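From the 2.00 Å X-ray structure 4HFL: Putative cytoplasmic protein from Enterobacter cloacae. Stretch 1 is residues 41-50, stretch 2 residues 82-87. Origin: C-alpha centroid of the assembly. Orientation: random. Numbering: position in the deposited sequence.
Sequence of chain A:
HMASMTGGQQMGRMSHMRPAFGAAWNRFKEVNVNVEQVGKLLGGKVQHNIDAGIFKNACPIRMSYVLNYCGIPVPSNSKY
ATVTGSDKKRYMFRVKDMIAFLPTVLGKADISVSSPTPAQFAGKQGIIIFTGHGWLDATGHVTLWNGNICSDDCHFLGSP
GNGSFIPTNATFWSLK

Stretch 1 41-50: LLGGKVQHNI
Stretch 2 82-87: TVTGSD

Contact between a helix–glycine–helix junction (41-50) and a strand with its following turn (82-87), 319 Å² buried over both sides. The first helix ends at Leu42 (phi/psi -75/-12); Gly43 (60/-169) and Gly44 (62/-146) both take positive phi, and Lys45 (-68/-27) leads into regular helix through Ile50. That helix passes strand 82-84 at 6.9 Å between axes, their N-to-C directions 113° apart. Val83 (-120/-169) and Thr84 (-116/152) are extended, followed by Gly85 (-96/-177) and Ser86 (-71/0); Gly85 CA lies 4.0 Å from Leu42 O. The helix's first turns are held by Gln47 N to Gly43 O (3.2 Å) and His48 N to Gly44 O (2.9 Å). The amides of Lys45 and Val46, in the first turn, have no carbonyl partner within the stretch and turn to Thr84 O, both weakly: Lys45 N at 3.4 Å (N-H...O 121°) and Val46 N at 3.4 Å (132°). Lys45 N is better served by water 2, which accepts from it at 2.7 Å and also bonds weakly to Thr84 OG1 (3.3 Å; Thr84 chi1 p). Past Gly85, Leu42 O takes a weak but nearly straight bond from Ser86 N (3.4 Å, 166°). Ser86 OG (chi1 p) lies 3.5 Å from Leu42 O and 3.4 Å from water 1, which donates to Leu41 O at 3.0 Å. Register is set by Gly44 and Ser86, CA atoms 4.4 Å apart; an ideal CB on Gly44 would fall 2.7 Å from Ser86 N, a clash, so the bare glycine permits this approach. Beyond the polar pairs, Val83 (chi1 m) points toward the helix: its CG2 meets Val46 CG2 (Val46 chi1 t) at 3.8 Å, its CB meets Lys45 CG at 3.8 Å, and its CG1 lies 3.7 Å from Asn49 ND2 (Asn49 chi1 m). Lys45 (t, p, p, m) starts toward the strand, but its end leads away.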

# COMPACT_ATOMS: atom_id res chain seq x y z
N LEU A 41 11.80 7.22 -10.67
CA LEU A 41 10.94 8.40 -10.51
C LEU A 41 11.15 9.12 -9.17
O LEU A 41 11.34 10.34 -9.14
CB LEU A 41 9.47 8.01 -10.63
CG LEU A 41 8.53 9.16 -10.26
CD1 LEU A 41 8.19 9.96 -11.48
CD2 LEU A 41 7.27 8.66 -9.58
N LEU A 42 11.10 8.37 -8.08
CA LEU A 42 11.16 8.95 -6.74
C LEU A 42 12.56 9.41 -6.36
O LEU A 42 12.73 10.12 -5.37
CB LEU A 42 10.65 7.94 -5.71
CG LEU A 42 9.15 7.68 -5.80
CD1 LEU A 42 8.70 6.48 -4.94
CD2 LEU A 42 8.39 8.94 -5.40
N GLY A 43 13.55 9.00 -7.16
CA GLY A 43 14.93 9.40 -6.97
C GLY A 43 15.54 9.01 -5.63
O GLY A 43 14.94 8.22 -4.88
N GLY A 44 16.72 9.55 -5.34
CA GLY A 44 17.35 9.42 -4.03
C GLY A 44 17.70 8.02 -3.55
O GLY A 44 18.06 7.14 -4.34
N LYS A 45 17.60 7.82 -2.23
CA LYS A 45 17.93 6.53 -1.62
C LYS A 45 16.95 5.42 -1.99
O LYS A 45 17.30 4.24 -2.01
CB LYS A 45 18.04 6.67 -0.09
CG LYS A 45 18.50 5.40 0.64
CD LYS A 45 19.72 4.72 -0.02
CE LYS A 45 20.99 5.58 -0.01
NZ LYS A 45 21.12 6.44 -1.23
N VAL A 46 15.71 5.80 -2.30
CA VAL A 46 14.75 4.84 -2.82
C VAL A 46 15.24 4.26 -4.16
O VAL A 46 15.27 3.03 -4.33
CB VAL A 46 13.35 5.48 -2.97
CG1 VAL A 46 12.41 4.53 -3.69
CG2 VAL A 46 12.79 5.84 -1.60
N GLN A 47 15.66 5.14 -5.07
CA GLN A 47 16.20 4.70 -6.36
C GLN A 47 17.49 3.92 -6.19
O GLN A 47 17.70 2.90 -6.87
CB GLN A 47 16.46 5.88 -7.31
CG GLN A 47 17.36 5.48 -8.48
CD GLN A 47 17.40 6.49 -9.61
OE1 GLN A 47 18.36 6.52 -10.38
NE2 GLN A 47 16.36 7.30 -9.72
N HIS A 48 18.35 4.40 -5.31
CA HIS A 48 19.60 3.69 -5.03
C HIS A 48 19.36 2.26 -4.55
O HIS A 48 19.96 1.30 -5.07
CB HIS A 48 20.40 4.46 -3.98
CG HIS A 48 21.73 3.86 -3.67
ND1 HIS A 48 22.08 3.45 -2.41
CD2 HIS A 48 22.78 3.58 -4.47
CE1 HIS A 48 23.31 2.96 -2.43
NE2 HIS A 48 23.76 3.03 -3.67
N ASN A 49 18.49 2.10 -3.56
CA ASN A 49 18.24 0.76 -3.01
C ASN A 49 17.48 -0.13 -3.99
O ASN A 49 17.70 -1.34 -4.03
CB ASN A 49 17.54 0.84 -1.65
CG ASN A 49 18.42 1.47 -0.58
OD1 ASN A 49 19.64 1.36 -0.63
ND2 ASN A 49 17.80 2.12 0.39
N ILE A 50 16.61 0.48 -4.79
CA ILE A 50 15.97 -0.25 -5.89
C ILE A 50 17.00 -0.78 -6.93
O ILE A 50 16.92 -1.94 -7.33
CB ILE A 50 14.86 0.59 -6.56
CG1 ILE A 50 13.61 0.59 -5.66
CG2 ILE A 50 14.53 0.07 -7.94
CD1 ILE A 50 12.49 1.47 -6.14
N THR A 82 12.31 2.85 7.16
CA THR A 82 12.12 3.95 6.22
C THR A 82 13.46 4.45 5.68
O THR A 82 14.46 4.45 6.39
CB THR A 82 11.39 5.14 6.89
OG1 THR A 82 12.17 5.65 7.98
CG2 THR A 82 10.00 4.71 7.41
N VAL A 83 13.46 4.84 4.41
CA VAL A 83 14.56 5.68 3.90
C VAL A 83 13.94 6.98 3.41
O VAL A 83 12.76 7.24 3.68
CB VAL A 83 15.38 5.01 2.77
CG1 VAL A 83 16.09 3.74 3.29
CG2 VAL A 83 14.50 4.71 1.57
N THR A 84 14.72 7.79 2.70
CA THR A 84 14.20 9.03 2.10
C THR A 84 14.28 8.98 0.58
O THR A 84 15.12 8.29 0.00
CB THR A 84 15.00 10.25 2.57
OG1 THR A 84 16.37 10.09 2.18
CG2 THR A 84 14.91 10.40 4.08
N GLY A 85 13.38 9.71 -0.08
CA GLY A 85 13.51 9.94 -1.50
C GLY A 85 14.19 11.29 -1.66
O GLY A 85 14.53 11.92 -0.66
N SER A 86 14.36 11.75 -2.90
CA SER A 86 15.01 13.03 -3.13
C SER A 86 14.13 14.19 -2.69
O SER A 86 14.51 15.34 -2.80
CB SER A 86 15.38 13.18 -4.61
OG SER A 86 14.21 13.25 -5.41
N ASP A 87 12.94 13.86 -2.18
CA ASP A 87 12.00 14.88 -1.69
C ASP A 87 12.12 15.09 -0.18
O ASP A 87 11.45 15.96 0.38
CB ASP A 87 10.55 14.51 -2.07
CG ASP A 87 10.08 13.21 -1.43
OD1 ASP A 87 10.92 12.47 -0.87
OD2 ASP A 87 8.86 12.91 -1.50
O HOH W 1 13.25 12.64 -8.63
O HOH W 2 17.76 10.16 -0.82